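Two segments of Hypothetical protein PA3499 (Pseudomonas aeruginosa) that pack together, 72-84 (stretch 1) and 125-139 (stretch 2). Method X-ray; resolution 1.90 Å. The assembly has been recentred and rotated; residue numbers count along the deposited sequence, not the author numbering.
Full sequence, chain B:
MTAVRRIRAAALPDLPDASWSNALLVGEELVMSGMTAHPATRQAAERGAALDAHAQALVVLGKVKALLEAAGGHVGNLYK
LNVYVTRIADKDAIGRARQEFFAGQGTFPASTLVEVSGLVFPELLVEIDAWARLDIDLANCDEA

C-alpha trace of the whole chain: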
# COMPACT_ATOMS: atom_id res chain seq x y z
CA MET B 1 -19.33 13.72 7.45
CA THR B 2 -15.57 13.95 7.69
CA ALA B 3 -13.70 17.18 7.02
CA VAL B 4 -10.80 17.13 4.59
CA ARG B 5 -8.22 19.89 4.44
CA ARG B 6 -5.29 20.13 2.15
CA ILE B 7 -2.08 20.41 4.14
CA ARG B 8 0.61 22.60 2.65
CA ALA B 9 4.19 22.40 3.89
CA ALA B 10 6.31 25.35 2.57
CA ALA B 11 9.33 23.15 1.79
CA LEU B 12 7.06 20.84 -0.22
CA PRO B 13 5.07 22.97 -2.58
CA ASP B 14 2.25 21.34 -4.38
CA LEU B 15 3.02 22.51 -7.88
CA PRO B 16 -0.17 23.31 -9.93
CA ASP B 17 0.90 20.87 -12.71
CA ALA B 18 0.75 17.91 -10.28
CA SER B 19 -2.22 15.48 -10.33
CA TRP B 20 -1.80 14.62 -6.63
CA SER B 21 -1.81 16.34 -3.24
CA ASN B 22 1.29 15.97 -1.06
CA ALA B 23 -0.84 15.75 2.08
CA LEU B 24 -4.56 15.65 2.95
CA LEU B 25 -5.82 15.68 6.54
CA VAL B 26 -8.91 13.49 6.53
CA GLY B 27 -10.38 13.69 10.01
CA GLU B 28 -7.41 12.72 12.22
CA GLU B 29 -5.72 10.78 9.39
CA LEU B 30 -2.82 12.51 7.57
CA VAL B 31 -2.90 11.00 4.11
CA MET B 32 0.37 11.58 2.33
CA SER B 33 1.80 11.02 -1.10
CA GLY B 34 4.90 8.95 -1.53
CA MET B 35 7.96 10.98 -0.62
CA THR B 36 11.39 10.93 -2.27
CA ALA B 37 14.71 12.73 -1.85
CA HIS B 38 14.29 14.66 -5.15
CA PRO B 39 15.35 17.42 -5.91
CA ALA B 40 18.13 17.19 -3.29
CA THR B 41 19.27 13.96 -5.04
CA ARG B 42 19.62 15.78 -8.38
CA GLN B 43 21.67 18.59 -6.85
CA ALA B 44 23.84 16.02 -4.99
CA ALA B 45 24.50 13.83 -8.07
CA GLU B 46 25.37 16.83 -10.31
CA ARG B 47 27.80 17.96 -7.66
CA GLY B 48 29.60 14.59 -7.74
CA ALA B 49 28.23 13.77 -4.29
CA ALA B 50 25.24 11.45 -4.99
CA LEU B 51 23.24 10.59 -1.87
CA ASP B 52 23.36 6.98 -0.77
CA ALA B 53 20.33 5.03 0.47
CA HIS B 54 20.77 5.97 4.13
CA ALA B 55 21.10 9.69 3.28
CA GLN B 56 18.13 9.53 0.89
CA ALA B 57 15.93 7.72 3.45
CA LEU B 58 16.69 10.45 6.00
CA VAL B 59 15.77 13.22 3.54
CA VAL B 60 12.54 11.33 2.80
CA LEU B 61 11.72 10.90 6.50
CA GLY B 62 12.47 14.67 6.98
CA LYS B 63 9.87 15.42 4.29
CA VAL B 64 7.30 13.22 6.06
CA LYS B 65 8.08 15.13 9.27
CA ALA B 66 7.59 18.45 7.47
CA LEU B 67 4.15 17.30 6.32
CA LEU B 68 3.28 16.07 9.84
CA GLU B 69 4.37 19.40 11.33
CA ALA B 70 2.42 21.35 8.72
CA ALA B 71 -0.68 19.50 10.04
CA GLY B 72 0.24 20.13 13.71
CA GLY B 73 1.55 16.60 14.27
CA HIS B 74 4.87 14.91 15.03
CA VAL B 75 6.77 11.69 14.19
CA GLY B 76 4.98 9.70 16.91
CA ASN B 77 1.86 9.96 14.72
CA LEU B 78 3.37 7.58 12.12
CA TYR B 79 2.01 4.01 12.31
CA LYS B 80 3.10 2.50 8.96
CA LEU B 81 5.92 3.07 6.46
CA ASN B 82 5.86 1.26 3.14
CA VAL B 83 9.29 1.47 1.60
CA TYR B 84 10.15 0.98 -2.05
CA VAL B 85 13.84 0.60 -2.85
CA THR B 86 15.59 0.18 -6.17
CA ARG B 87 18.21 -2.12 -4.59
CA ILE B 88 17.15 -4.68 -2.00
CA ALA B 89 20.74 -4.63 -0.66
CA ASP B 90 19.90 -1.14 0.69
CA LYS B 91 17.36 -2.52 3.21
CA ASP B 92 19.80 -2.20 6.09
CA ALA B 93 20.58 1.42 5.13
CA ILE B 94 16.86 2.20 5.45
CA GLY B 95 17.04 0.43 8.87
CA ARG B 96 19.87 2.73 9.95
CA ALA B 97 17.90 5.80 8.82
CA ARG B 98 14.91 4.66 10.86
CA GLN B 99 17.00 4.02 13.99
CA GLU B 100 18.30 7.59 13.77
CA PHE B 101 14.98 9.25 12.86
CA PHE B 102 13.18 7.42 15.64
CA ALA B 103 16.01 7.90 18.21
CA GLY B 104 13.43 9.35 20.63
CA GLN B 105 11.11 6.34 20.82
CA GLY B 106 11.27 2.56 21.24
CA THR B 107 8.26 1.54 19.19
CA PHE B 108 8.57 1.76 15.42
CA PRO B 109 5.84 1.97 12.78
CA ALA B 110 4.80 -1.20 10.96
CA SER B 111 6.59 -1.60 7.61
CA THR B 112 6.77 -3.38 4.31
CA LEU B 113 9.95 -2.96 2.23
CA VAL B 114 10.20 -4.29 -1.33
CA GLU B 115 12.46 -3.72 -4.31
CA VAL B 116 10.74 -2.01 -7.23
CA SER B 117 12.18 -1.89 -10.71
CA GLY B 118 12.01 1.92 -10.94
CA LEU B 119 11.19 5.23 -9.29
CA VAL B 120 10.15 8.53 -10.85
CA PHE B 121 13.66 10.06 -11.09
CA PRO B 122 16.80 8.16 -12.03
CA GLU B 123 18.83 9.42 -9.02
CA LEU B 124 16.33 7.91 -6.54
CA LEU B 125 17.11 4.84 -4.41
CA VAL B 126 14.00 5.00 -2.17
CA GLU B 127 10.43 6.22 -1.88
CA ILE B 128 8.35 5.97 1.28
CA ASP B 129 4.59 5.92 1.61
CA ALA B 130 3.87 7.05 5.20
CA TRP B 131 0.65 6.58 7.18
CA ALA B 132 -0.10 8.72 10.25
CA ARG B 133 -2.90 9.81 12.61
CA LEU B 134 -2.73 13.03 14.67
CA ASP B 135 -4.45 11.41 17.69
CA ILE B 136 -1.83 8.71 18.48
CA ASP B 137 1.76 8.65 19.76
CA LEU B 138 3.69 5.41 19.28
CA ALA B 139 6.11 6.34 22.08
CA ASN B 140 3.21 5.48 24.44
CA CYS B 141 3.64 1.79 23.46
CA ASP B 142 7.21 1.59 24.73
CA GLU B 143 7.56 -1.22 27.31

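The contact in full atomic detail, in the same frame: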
# COMPACT_ATOMS: atom_id res chain seq x y z
N GLY B 72 0.24 20.04 12.25
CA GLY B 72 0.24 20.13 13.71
C GLY B 72 0.57 18.83 14.42
O GLY B 72 0.28 18.69 15.61
N GLY B 73 1.17 17.88 13.71
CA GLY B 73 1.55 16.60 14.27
C GLY B 73 3.04 16.47 14.56
O GLY B 73 3.76 17.46 14.64
N HIS B 74 3.49 15.22 14.71
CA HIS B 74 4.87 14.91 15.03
C HIS B 74 5.14 13.44 14.64
O HIS B 74 4.21 12.72 14.26
CB HIS B 74 5.12 15.15 16.53
CG HIS B 74 4.32 14.26 17.43
ND1 HIS B 74 3.10 14.63 17.95
CD2 HIS B 74 4.56 13.02 17.90
CE1 HIS B 74 2.62 13.66 18.71
NE2 HIS B 74 3.49 12.67 18.69
N VAL B 75 6.38 13.00 14.76
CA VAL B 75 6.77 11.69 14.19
C VAL B 75 6.13 10.49 14.91
O VAL B 75 5.99 9.43 14.33
CB VAL B 75 8.30 11.51 14.08
CG1 VAL B 75 8.93 12.64 13.20
CG2 VAL B 75 8.95 11.44 15.41
N GLY B 76 5.74 10.69 16.16
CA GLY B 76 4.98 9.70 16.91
C GLY B 76 3.63 9.34 16.31
O GLY B 76 3.05 8.31 16.69
N ASN B 77 3.13 10.19 15.42
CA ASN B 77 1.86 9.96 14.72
C ASN B 77 1.93 8.88 13.63
O ASN B 77 0.90 8.37 13.21
CB ASN B 77 1.39 11.26 14.05
CG ASN B 77 1.01 12.35 15.04
OD1 ASN B 77 0.66 12.10 16.20
ND2 ASN B 77 1.06 13.57 14.56
N LEU B 78 3.14 8.57 13.17
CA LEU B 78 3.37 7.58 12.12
C LEU B 78 3.09 6.18 12.65
O LEU B 78 3.59 5.83 13.72
CB LEU B 78 4.81 7.67 11.62
CG LEU B 78 5.17 8.94 10.85
CD1 LEU B 78 6.66 9.16 10.76
CD2 LEU B 78 4.54 8.87 9.45
N TYR B 79 2.28 5.40 11.94
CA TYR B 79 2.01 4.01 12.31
C TYR B 79 2.37 2.99 11.23
O TYR B 79 2.42 1.81 11.50
CB TYR B 79 0.55 3.84 12.77
CG TYR B 79 -0.50 4.09 11.72
CD1 TYR B 79 -0.87 3.09 10.83
CD2 TYR B 79 -1.11 5.33 11.60
CE1 TYR B 79 -1.84 3.31 9.86
CE2 TYR B 79 -2.07 5.57 10.61
CZ TYR B 79 -2.43 4.55 9.75
OH TYR B 79 -3.40 4.76 8.79
N LYS B 80 2.66 3.43 10.01
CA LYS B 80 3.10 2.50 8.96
C LYS B 80 3.98 3.23 7.96
O LYS B 80 3.71 4.39 7.63
CB LYS B 80 1.92 1.82 8.26
CG LYS B 80 2.34 0.84 7.14
CD LYS B 80 1.17 0.09 6.45
CE LYS B 80 0.89 -1.26 7.05
NZ LYS B 80 -0.18 -2.05 6.32
N LEU B 81 5.04 2.56 7.51
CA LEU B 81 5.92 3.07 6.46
C LEU B 81 6.10 1.97 5.43
O LEU B 81 6.69 0.91 5.73
CB LEU B 81 7.27 3.45 7.04
CG LEU B 81 7.32 4.50 8.13
CD1 LEU B 81 8.73 4.60 8.77
CD2 LEU B 81 6.90 5.82 7.60
N ASN B 82 5.57 2.17 4.23
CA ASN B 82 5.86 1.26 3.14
C ASN B 82 6.99 1.81 2.29
O ASN B 82 6.92 2.95 1.81
CB ASN B 82 4.63 0.95 2.35
CG ASN B 82 3.64 0.11 3.14
OD1 ASN B 82 3.99 -0.52 4.15
ND2 ASN B 82 2.42 0.13 2.74
N VAL B 83 8.02 0.99 2.12
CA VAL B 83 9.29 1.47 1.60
C VAL B 83 9.57 0.74 0.30
O VAL B 83 9.49 -0.50 0.23
CB VAL B 83 10.42 1.21 2.59
CG1 VAL B 83 11.77 1.75 2.02
CG2 VAL B 83 10.06 1.82 3.96
N TYR B 84 9.83 1.52 -0.74
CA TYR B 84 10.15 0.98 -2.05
C TYR B 84 11.57 1.38 -2.36
O TYR B 84 11.87 2.58 -2.44
CB TYR B 84 9.22 1.58 -3.11
CG TYR B 84 7.79 1.44 -2.76
CD1 TYR B 84 7.16 0.22 -2.94
CD2 TYR B 84 7.05 2.50 -2.21
CE1 TYR B 84 5.83 0.04 -2.57
CE2 TYR B 84 5.71 2.32 -1.84
CZ TYR B 84 5.11 1.10 -2.04
OH TYR B 84 3.77 0.89 -1.72
N LEU B 125 16.91 6.18 -4.95
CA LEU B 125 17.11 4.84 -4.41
C LEU B 125 15.94 4.38 -3.53
O LEU B 125 15.84 3.20 -3.23
CB LEU B 125 18.39 4.79 -3.55
CG LEU B 125 19.71 4.97 -4.28
CD1 LEU B 125 20.89 5.14 -3.26
CD2 LEU B 125 19.90 3.81 -5.25
N VAL B 126 15.08 5.32 -3.11
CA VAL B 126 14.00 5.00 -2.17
C VAL B 126 12.83 5.98 -2.27
O VAL B 126 12.99 7.17 -2.57
CB VAL B 126 14.54 4.89 -0.70
CG1 VAL B 126 15.08 6.25 -0.19
CG2 VAL B 126 13.47 4.36 0.28
N GLU B 127 11.63 5.44 -2.05
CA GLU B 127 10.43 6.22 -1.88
C GLU B 127 9.67 5.60 -0.71
O GLU B 127 9.64 4.38 -0.56
CB GLU B 127 9.59 6.19 -3.17
CG GLU B 127 8.26 6.90 -3.04
CD GLU B 127 7.73 7.47 -4.36
OE1 GLU B 127 8.38 7.36 -5.41
OE2 GLU B 127 6.64 8.06 -4.32
N ILE B 128 9.10 6.45 0.14
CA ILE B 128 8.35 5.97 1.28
C ILE B 128 6.94 6.53 1.29
O ILE B 128 6.73 7.74 1.14
CB ILE B 128 9.06 6.29 2.60
CG1 ILE B 128 10.46 5.64 2.63
CG2 ILE B 128 8.17 5.86 3.78
CD1 ILE B 128 11.34 5.95 3.89
N ASP B 129 5.99 5.61 1.44
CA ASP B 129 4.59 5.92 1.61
C ASP B 129 4.27 5.81 3.10
O ASP B 129 4.33 4.70 3.66
CB ASP B 129 3.75 4.93 0.79
CG ASP B 129 2.29 5.37 0.60
OD1 ASP B 129 1.89 6.47 1.07
OD2 ASP B 129 1.53 4.58 -0.00
N ALA B 130 4.00 6.95 3.74
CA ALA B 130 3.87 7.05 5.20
C ALA B 130 2.39 7.21 5.59
O ALA B 130 1.64 7.95 4.94
CB ALA B 130 4.69 8.24 5.77
N TRP B 131 1.99 6.49 6.63
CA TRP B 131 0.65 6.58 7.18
C TRP B 131 0.76 7.10 8.61
O TRP B 131 1.60 6.61 9.40
CB TRP B 131 -0.05 5.21 7.18
CG TRP B 131 -0.03 4.53 5.84
CD1 TRP B 131 1.03 3.91 5.25
CD2 TRP B 131 -1.13 4.40 4.92
NE1 TRP B 131 0.68 3.42 4.03
CE2 TRP B 131 -0.64 3.69 3.80
CE3 TRP B 131 -2.46 4.82 4.93
CZ2 TRP B 131 -1.44 3.38 2.70
CZ3 TRP B 131 -3.28 4.51 3.82
CH2 TRP B 131 -2.76 3.80 2.72
N ALA B 132 -0.07 8.10 8.92
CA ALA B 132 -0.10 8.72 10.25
C ALA B 132 -1.51 9.17 10.65
O ALA B 132 -2.38 9.40 9.79
CB ALA B 132 0.87 9.92 10.29
N ARG B 133 -1.71 9.26 11.97
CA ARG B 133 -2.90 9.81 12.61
C ARG B 133 -2.46 10.81 13.67
O ARG B 133 -1.58 10.50 14.48
CB ARG B 133 -3.61 8.71 13.39
CG ARG B 133 -4.40 7.80 12.57
CD ARG B 133 -5.12 6.86 13.48
NE ARG B 133 -6.23 7.51 14.14
CZ ARG B 133 -7.44 7.64 13.59
NH1 ARG B 133 -7.67 7.17 12.36
NH2 ARG B 133 -8.41 8.24 14.26
N LEU B 134 -3.11 11.97 13.72
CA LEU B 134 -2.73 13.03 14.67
C LEU B 134 -3.11 12.74 16.13
O LEU B 134 -2.66 13.44 17.04
CB LEU B 134 -3.35 14.35 14.23
CG LEU B 134 -2.93 14.85 12.84
CD1 LEU B 134 -3.61 16.17 12.52
CD2 LEU B 134 -1.45 14.98 12.75
N ASP B 135 -3.92 11.71 16.36
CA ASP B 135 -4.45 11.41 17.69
C ASP B 135 -3.79 10.20 18.36
O ASP B 135 -4.35 9.64 19.31
CB ASP B 135 -5.97 11.23 17.60
CG ASP B 135 -6.39 10.09 16.69
OD1 ASP B 135 -5.60 9.60 15.87
OD2 ASP B 135 -7.56 9.69 16.78
N ILE B 136 -2.61 9.78 17.87
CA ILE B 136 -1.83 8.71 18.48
C ILE B 136 -0.39 9.16 18.70
O ILE B 136 0.09 10.10 18.07
CB ILE B 136 -1.84 7.42 17.62
CG1 ILE B 136 -1.01 7.61 16.33
CG2 ILE B 136 -3.27 7.02 17.28
CD1 ILE B 136 -0.84 6.36 15.52
N ASP B 137 0.30 8.47 19.61
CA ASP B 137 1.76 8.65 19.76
C ASP B 137 2.39 7.31 20.07
O ASP B 137 2.21 6.79 21.16
CB ASP B 137 2.07 9.67 20.85
CG ASP B 137 3.56 9.97 21.00
OD1 ASP B 137 4.44 9.34 20.34
OD2 ASP B 137 3.86 10.87 21.81
N LEU B 138 3.13 6.75 19.11
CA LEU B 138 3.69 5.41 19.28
C LEU B 138 4.63 5.26 20.47
O LEU B 138 4.81 4.14 21.00
CB LEU B 138 4.39 4.93 18.01
CG LEU B 138 3.66 3.94 17.11
CD1 LEU B 138 2.32 4.46 16.64
CD2 LEU B 138 4.56 3.55 15.94
N ALA B 139 5.25 6.35 20.89
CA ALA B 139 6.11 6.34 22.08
C ALA B 139 5.36 5.83 23.34
O ALA B 139 5.97 5.26 24.27
CB ALA B 139 6.70 7.74 22.32
O HOH W 1 2.21 1.99 0.00

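What pairs the two backbones? The strand through 78-84 and the strand beginning at Val 126 run antiparallel, and the regular ladder satisfies donor and acceptor alike: Asn 82 N gives to Asp 129 O (2.9 Å) and Asp 129 N to Asn 82 O (2.8 Å), while Tyr 84 and Glu 127 exchange the same two bonds.

How does the bulge keep its polar groups satisfied? Between Leu 78 and Lys 80 the register slips by one, so Trp 131 O receives both Tyr 79 N (2.9 Å) and, weakly, Lys 80 N (3.4 Å). Trp 131 N returns a bond to Lys 80 O (2.9 Å). Beyond the bulge, Arg 133 N reaches Asn 77 O (3.0 Å) and Leu 138 N reaches Gly 76 O (2.9 Å); at Gly 76 a CB would clash with Asp 137 OD1.

Which side chains fill the faces? Leu 78 packs on Ala 130 and Ala 132, Leu 81 on Ala 130 and Ile 128, and Val 83 on Ile 128 and Val 126, small alanines leaving room for leucine ends. Trp 131 CB lies over the Tyr 79 ring, 3.9 Å from its centroid.

What becomes of the buried polar side chains? A water donates to Asp 129 OD2 (2.7 Å), bonds Tyr 84 OH (2.6 Å) and weakly accepts from Asn 82 ND2 (3.3 Å). Trp 131 NE1 and His 74 NE2 find no partner.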